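Long-range contacts in phosphoserine aminotransferase (Bacillus circulans, PDB 2C0R), which catalyses the reversible, pyridoxal-phosphate-dependent transfer of an amino group from glutamate to 3-phosphooxypyruvate, yielding phosphoserine in serine biosynthesis, and serves pyridoxine biosynthesis too: residues Ala49-Ala54 with Lys232-Tyr237; Glu53-Leu58 with Tyr68-Ile73. The protein carries 1 engineered substitution. All coordinates share one frame; numbering follows the deposited sequence.

Contact 1. Residues Ala49-Ala54 with Lys232-Tyr237; sequences AVHNEA and KNNSLY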
loop_
_atom_site.group_PDB
_atom_site.type_symbol
_atom_site.label_atom_id
_atom_site.label_comp_id
_atom_site.label_asym_id
_atom_site.label_seq_id
_atom_site.Cartn_x
_atom_site.Cartn_y
_atom_site.Cartn_z
ATOM N N ALA A 49 0.269 -2.628 -18.754
ATOM C CA ALA A 49 1.536 -3.071 -19.334
ATOM C C ALA A 49 2.660 -3.056 -18.292
ATOM O O ALA A 49 3.489 -3.966 -18.239
ATOM C CB ALA A 49 1.928 -2.186 -20.523
ATOM N N VAL A 50 2.705 -2.005 -17.470
ATOM C CA VAL A 50 3.729 -1.885 -16.453
ATOM C C VAL A 50 3.547 -2.993 -15.416
ATOM O O VAL A 50 4.485 -3.674 -14.989
ATOM C CB VAL A 50 3.660 -0.502 -15.760
ATOM C CG1 VAL A 50 4.476 -0.453 -14.491
ATOM C CG2 VAL A 50 4.078 0.579 -16.767
ATOM N N HIS A 51 2.279 -3.154 -15.018
ATOM C CA HIS A 51 1.935 -4.171 -13.995
ATOM C C HIS A 51 2.335 -5.565 -14.409
ATOM O O HIS A 51 2.858 -6.363 -13.610
ATOM C CB HIS A 51 0.410 -4.047 -13.816
ATOM C CG HIS A 51 -0.187 -4.844 -12.708
ATOM N ND1 HIS A 51 -0.228 -4.380 -11.401
ATOM C CD2 HIS A 51 -0.795 -6.050 -12.753
ATOM C CE1 HIS A 51 -0.856 -5.326 -10.687
ATOM N NE2 HIS A 51 -1.204 -6.344 -11.474
ATOM N N ASN A 52 2.066 -5.892 -15.692
ATOM C CA ASN A 52 2.424 -7.199 -16.226
ATOM C C ASN A 52 3.907 -7.325 -16.532
ATOM O O ASN A 52 4.491 -8.400 -16.331
ATOM C CB ASN A 52 1.589 -7.472 -17.464
ATOM C CG ASN A 52 0.151 -7.737 -17.117
ATOM O OD1 ASN A 52 -0.805 -7.213 -17.747
ATOM N ND2 ASN A 52 -0.021 -8.517 -16.093
ATOM N N GLU A 53 4.552 -6.281 -16.975
ATOM C CA GLU A 53 5.981 -6.299 -17.265
ATOM C C GLU A 53 6.782 -6.558 -15.995
ATOM O O GLU A 53 7.781 -7.267 -16.027
ATOM C CB GLU A 53 6.414 -4.967 -17.916
ATOM C CG GLU A 53 7.884 -4.845 -18.291
ATOM C CD GLU A 53 8.288 -3.405 -18.570
ATOM O OE1 GLU A 53 7.440 -2.581 -18.907
ATOM O OE2 GLU A 53 9.459 -3.035 -18.392
ATOM N N ALA A 54 6.319 -5.968 -14.898
ATOM C CA ALA A 54 7.068 -6.149 -13.651
ATOM C C ALA A 54 7.094 -7.636 -13.292
ATOM O O ALA A 54 8.116 -8.127 -12.852
ATOM C CB ALA A 54 6.443 -5.325 -12.535
ATOM N N LYS A 232 -6.542 -14.888 -9.468
ATOM C CA LYS A 232 -7.600 -14.896 -10.473
ATOM C C LYS A 232 -7.780 -13.533 -11.099
ATOM O O LYS A 232 -8.278 -13.445 -12.204
ATOM C CB LYS A 232 -8.919 -15.353 -9.815
ATOM C CG LYS A 232 -8.792 -16.829 -9.398
ATOM C CD LYS A 232 -10.082 -17.331 -8.748
ATOM C CE LYS A 232 -10.117 -18.869 -8.897
ATOM N NZ LYS A 232 -8.688 -19.274 -9.214
ATOM N N ASN A 233 -7.393 -12.479 -10.386
ATOM C CA ASN A 233 -7.585 -11.130 -10.872
ATOM C C ASN A 233 -6.267 -10.431 -11.199
ATOM O O ASN A 233 -6.231 -9.209 -11.390
ATOM C CB ASN A 233 -8.316 -10.270 -9.846
ATOM C CG ASN A 233 -9.719 -10.841 -9.570
ATOM O OD1 ASN A 233 -9.965 -11.503 -8.563
ATOM N ND2 ASN A 233 -10.547 -10.530 -10.535
ATOM N N ASN A 234 -5.181 -11.184 -11.258
ATOM C CA ASN A 234 -3.878 -10.598 -11.566
ATOM C C ASN A 234 -3.536 -9.407 -10.686
ATOM O O ASN A 234 -2.967 -8.418 -11.216
ATOM C CB ASN A 234 -3.816 -10.225 -13.049
ATOM C CG ASN A 234 -2.415 -9.877 -13.518
ATOM O OD1 ASN A 234 -1.391 -10.343 -12.949
ATOM N ND2 ASN A 234 -2.339 -9.051 -14.586
ATOM N N SER A 235 -3.822 -9.505 -9.411
ATOM C CA SER A 235 -3.554 -8.454 -8.440
ATOM C C SER A 235 -4.298 -7.174 -8.756
ATOM O O SER A 235 -3.950 -6.104 -8.260
ATOM C CB SER A 235 -2.036 -8.218 -8.242
ATOM O OG SER A 235 -1.414 -9.435 -7.878
ATOM N N LEU A 236 -5.349 -7.261 -9.545
ATOM C CA LEU A 236 -6.141 -6.081 -9.886
ATOM C C LEU A 236 -7.587 -6.196 -9.428
ATOM O O LEU A 236 -8.457 -5.457 -9.918
ATOM C CB LEU A 236 -6.143 -5.853 -11.409
ATOM C CG LEU A 236 -4.750 -5.574 -12.010
ATOM C CD1 LEU A 236 -4.800 -5.626 -13.535
ATOM C CD2 LEU A 236 -4.156 -4.251 -11.564
ATOM N N TYR A 237 -7.901 -7.068 -8.496
ATOM C CA TYR A 237 -9.250 -7.136 -7.978
ATOM C C TYR A 237 -9.694 -5.793 -7.438
ATOM O O TYR A 237 -10.820 -5.376 -7.670
ATOM C CB TYR A 237 -9.330 -8.230 -6.876
ATOM C CG TYR A 237 -10.709 -8.188 -6.214
ATOM C CD1 TYR A 237 -11.837 -8.760 -6.806
ATOM C CD2 TYR A 237 -10.860 -7.580 -4.969
ATOM C CE1 TYR A 237 -13.071 -8.688 -6.163
ATOM C CE2 TYR A 237 -12.076 -7.498 -4.343
ATOM C CZ TYR A 237 -13.181 -8.054 -4.949
ATOM O OH TYR A 237 -14.395 -7.983 -4.271
#
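His51 of helix 45-61 reaches out to meet Asn234 and Leu236 of the loop after helix 227-232, and its imidazole is used on both an edge and a face. At the edge, NE2 donates to Asn234 O at 2.7 Å with an N-H...O angle of 156°; the oxygen lies near the ring plane, and the donor lies in the plane of the carbonyl. Ser235 CB also borders this edge, 3.8 Å from NE2. Over one face sits Leu236 CD2, 3.7 Å from the ring centroid and only 17° off the normal, a CH-pi contact displaced slightly toward the rim. CG of His51 stands anti to the backbone N (chi1 -172°), which sets CG on the side of the loop.

The accepting carbonyl is held by a tightly wound backbone. Asn234, with positive phi, is the C-prime residue of a Schellman motif ending helix 227-232, and a type I' turn from Asn233 to Leu236 closes with Leu236 N to Asn233 O. Beyond this shell, Tyr47 OH hydrogen-bonds His51 ND1, while Leu236 touches Arg43, a probable glutamate-binding residue.

The contact thus illustrates how one imidazole can join helix to loop: with both nitrogens engaged and a methyl against one face, its rotation is probably fixed, and NE2 must carry a proton.

Contact 2. Residues Glu53-Leu58 with Tyr68-Ile73; sequences EAQARL and YKVLFI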
loop_
_atom_site.group_PDB
_atom_site.type_symbol
_atom_site.label_atom_id
_atom_site.label_comp_id
_atom_site.label_asym_id
_atom_site.label_seq_id
_atom_site.Cartn_x
_atom_site.Cartn_y
_atom_site.Cartn_z
ATOM N N GLU A 53 4.552 -6.281 -16.975
ATOM C CA GLU A 53 5.981 -6.299 -17.265
ATOM C C GLU A 53 6.782 -6.558 -15.995
ATOM O O GLU A 53 7.781 -7.267 -16.027
ATOM C CB GLU A 53 6.414 -4.967 -17.916
ATOM C CG GLU A 53 7.884 -4.845 -18.291
ATOM C CD GLU A 53 8.288 -3.405 -18.570
ATOM O OE1 GLU A 53 7.440 -2.581 -18.907
ATOM O OE2 GLU A 53 9.459 -3.035 -18.392
ATOM N N ALA A 54 6.319 -5.968 -14.898
ATOM C CA ALA A 54 7.068 -6.149 -13.651
ATOM C C ALA A 54 7.094 -7.636 -13.292
ATOM O O ALA A 54 8.116 -8.127 -12.852
ATOM C CB ALA A 54 6.443 -5.325 -12.535
ATOM N N GLN A 55 5.936 -8.313 -13.449
ATOM C CA GLN A 55 5.899 -9.724 -13.141
ATOM C C GLN A 55 6.825 -10.533 -14.048
ATOM O O GLN A 55 7.586 -11.358 -13.583
ATOM C CB GLN A 55 4.464 -10.207 -13.294
ATOM C CG GLN A 55 3.485 -9.538 -12.366
ATOM C CD GLN A 55 2.074 -10.001 -12.756
ATOM O OE1 GLN A 55 1.820 -11.210 -12.950
ATOM N NE2 GLN A 55 1.189 -9.043 -12.857
ATOM N N ALA A 56 6.775 -10.281 -15.356
ATOM C CA ALA A 56 7.618 -10.949 -16.314
ATOM C C ALA A 56 9.096 -10.669 -16.063
ATOM O O ALA A 56 9.923 -11.579 -16.178
ATOM C CB ALA A 56 7.308 -10.513 -17.752
ATOM N N ARG A 57 9.446 -9.439 -15.735
ATOM C CA ARG A 57 10.883 -9.200 -15.490
ATOM C C ARG A 57 11.372 -9.872 -14.230
ATOM O O ARG A 57 12.505 -10.338 -14.159
ATOM C CB ARG A 57 11.053 -7.687 -15.293
ATOM C CG ARG A 57 10.964 -6.906 -16.552
ATOM C CD ARG A 57 11.274 -5.440 -16.296
ATOM N NE ARG A 57 11.171 -4.613 -17.473
ATOM C CZ ARG A 57 11.618 -4.785 -18.689
ATOM N NH1 ARG A 57 12.269 -5.888 -19.038
ATOM N NH2 ARG A 57 11.434 -3.880 -19.632
ATOM N N LEU A 58 10.536 -9.944 -13.204
ATOM C CA LEU A 58 10.949 -10.638 -11.968
ATOM C C LEU A 58 11.131 -12.118 -12.250
ATOM O O LEU A 58 12.147 -12.681 -11.864
ATOM C CB LEU A 58 9.892 -10.393 -10.907
ATOM C CG LEU A 58 10.026 -10.917 -9.494
ATOM C CD1 LEU A 58 11.389 -11.086 -8.916
ATOM C CD2 LEU A 58 9.204 -9.942 -8.601
ATOM N N TYR A 68 4.609 -20.441 -11.442
ATOM C CA TYR A 68 4.548 -19.471 -10.374
ATOM C C TYR A 68 3.909 -18.169 -10.813
ATOM O O TYR A 68 4.131 -17.701 -11.927
ATOM C CB TYR A 68 5.970 -19.091 -9.859
ATOM C CG TYR A 68 6.548 -20.258 -9.095
ATOM C CD1 TYR A 68 7.167 -21.323 -9.742
ATOM C CD2 TYR A 68 6.485 -20.280 -7.708
ATOM C CE1 TYR A 68 7.692 -22.373 -8.997
ATOM C CE2 TYR A 68 7.003 -21.330 -6.960
ATOM C CZ TYR A 68 7.609 -22.378 -7.622
ATOM O OH TYR A 68 8.131 -23.443 -6.911
ATOM N N LYS A 69 3.114 -17.598 -9.930
ATOM C CA LYS A 69 2.525 -16.305 -10.243
ATOM C C LYS A 69 3.135 -15.240 -9.343
ATOM O O LYS A 69 3.272 -15.475 -8.133
ATOM C CB LYS A 69 1.012 -16.356 -10.035
ATOM C CG LYS A 69 0.296 -15.080 -10.472
ATOM C CD LYS A 69 0.247 -14.869 -11.978
ATOM C CE LYS A 69 -0.509 -13.550 -12.198
ATOM N NZ LYS A 69 -0.373 -13.044 -13.591
ATOM N N VAL A 70 3.477 -14.106 -9.920
ATOM C CA VAL A 70 3.911 -12.959 -9.135
ATOM C C VAL A 70 2.670 -12.130 -8.777
ATOM O O VAL A 70 1.973 -11.670 -9.676
ATOM C CB VAL A 70 4.933 -12.109 -9.897
ATOM C CG1 VAL A 70 5.327 -10.874 -9.117
ATOM C CG2 VAL A 70 6.139 -12.957 -10.281
ATOM N N LEU A 71 2.432 -11.989 -7.478
ATOM C CA LEU A 71 1.369 -11.168 -6.973
ATOM C C LEU A 71 1.920 -9.899 -6.346
ATOM O O LEU A 71 2.998 -9.936 -5.769
ATOM C CB LEU A 71 0.567 -11.949 -5.898
ATOM C CG LEU A 71 0.119 -13.337 -6.311
ATOM C CD1 LEU A 71 -0.562 -14.019 -5.122
ATOM C CD2 LEU A 71 -0.791 -13.330 -7.536
ATOM N N PHE A 72 1.145 -8.837 -6.415
ATOM C CA PHE A 72 1.463 -7.607 -5.715
ATOM C C PHE A 72 0.345 -7.384 -4.707
ATOM O O PHE A 72 -0.831 -7.191 -5.110
ATOM C CB PHE A 72 1.548 -6.444 -6.672
ATOM C CG PHE A 72 2.630 -6.629 -7.732
ATOM C CD1 PHE A 72 2.300 -6.612 -9.081
ATOM C CD2 PHE A 72 3.942 -6.826 -7.311
ATOM C CE1 PHE A 72 3.244 -6.789 -10.079
ATOM C CE2 PHE A 72 4.869 -7.034 -8.303
ATOM C CZ PHE A 72 4.531 -7.053 -9.654
ATOM N N ILE A 73 0.699 -7.427 -3.445
ATOM C CA ILE A 73 -0.266 -7.344 -2.340
ATOM C C ILE A 73 0.092 -6.188 -1.442
ATOM O O ILE A 73 1.298 -5.985 -1.209
ATOM C CB ILE A 73 -0.313 -8.676 -1.584
ATOM C CG1 ILE A 73 -0.516 -9.826 -2.560
ATOM C CG2 ILE A 73 -1.358 -8.600 -0.495
ATOM C CD1 ILE A 73 -0.690 -11.234 -1.982
HETATM O O HOH W 1 3.293 -13.439 -12.800
#
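Helix 53-58 comes closest to strand 68-73 where Gln55 meets Val70, their CA atoms 5.5 Å apart, and the segment axes run at 132° to each other, nearer antiparallel than parallel. Gln55 buries more surface than any other residue here. Extended beyond CG (chi2 173°), the chain sends CD away from the helix; CG rests on the strand and the amide meets the polar groups. CG packs 3.6 Å from Phe72 CE1 and 3.8 Å from Val70 CB, and the amide plane stands nearly perpendicular to the phenyl ring.

Gln55 OE1 is gripped twice: Lys69 NZ donates to it at 2.9 Å, in the carbonyl plane and on a lone pair, and a water donates to it at 2.7 Å. That water accepts from Val70 N at 3.0 Å, bridging side chain and strand backbone. The Lys69 chain bends at chi2 (71°), which places CD; NZ also bonds to Asn234 OD1. Gln55 NE2 turns instead to His51 O and the side chain of Asn234. An alanine in place of Gln55 would probably leave Lys69 and the bridging water each short of a partner and open a gap beside Phe72 CE1.

Smaller apolar pairs complete the interface, Ala54 CB touching Phe72 CZ at 3.9 Å and Leu58 CD2 meeting Val70 CG1 at 4.0 Å. Phe72 also packs on Ile245 of helix 242-257, whereas Leu71 points away from helix 53-58 and touches helix 227-232.

Strand 68-73 is an outermost strand of this chain's seven-stranded sheet, beside the antiparallel strand 205-210; the order 1-7-6-5-4-2-3 is that of the large domain of fold type I pyridoxal-phosphate enzymes, here packed against by helix 45-61.

In the fold
Contacts 1 and 2 use overlapping stretches of helix 45-61, their centres about 8 Å apart, and both are buried. Contact 2 lies deeper, its centre about 16 Å from the centre of the chain, against about 21 Å for contact 1, and sets the helix against regular sheet through mixed apolar and polar packing with a bridging water. Contact 1, smaller, is made with an irregular loop and depends chiefly on one imidazole and a backbone carbonyl. They join at Asn234, whose OD1 probably accepts from both Gln55 NE2 and Lys69 NZ, while Ser235 OG bonds to Phe72 N. Helix, strand and loop are therefore tied three ways, with the side chain of Leu236 about 7 Å from that of Asn238, a cofactor-binding residue.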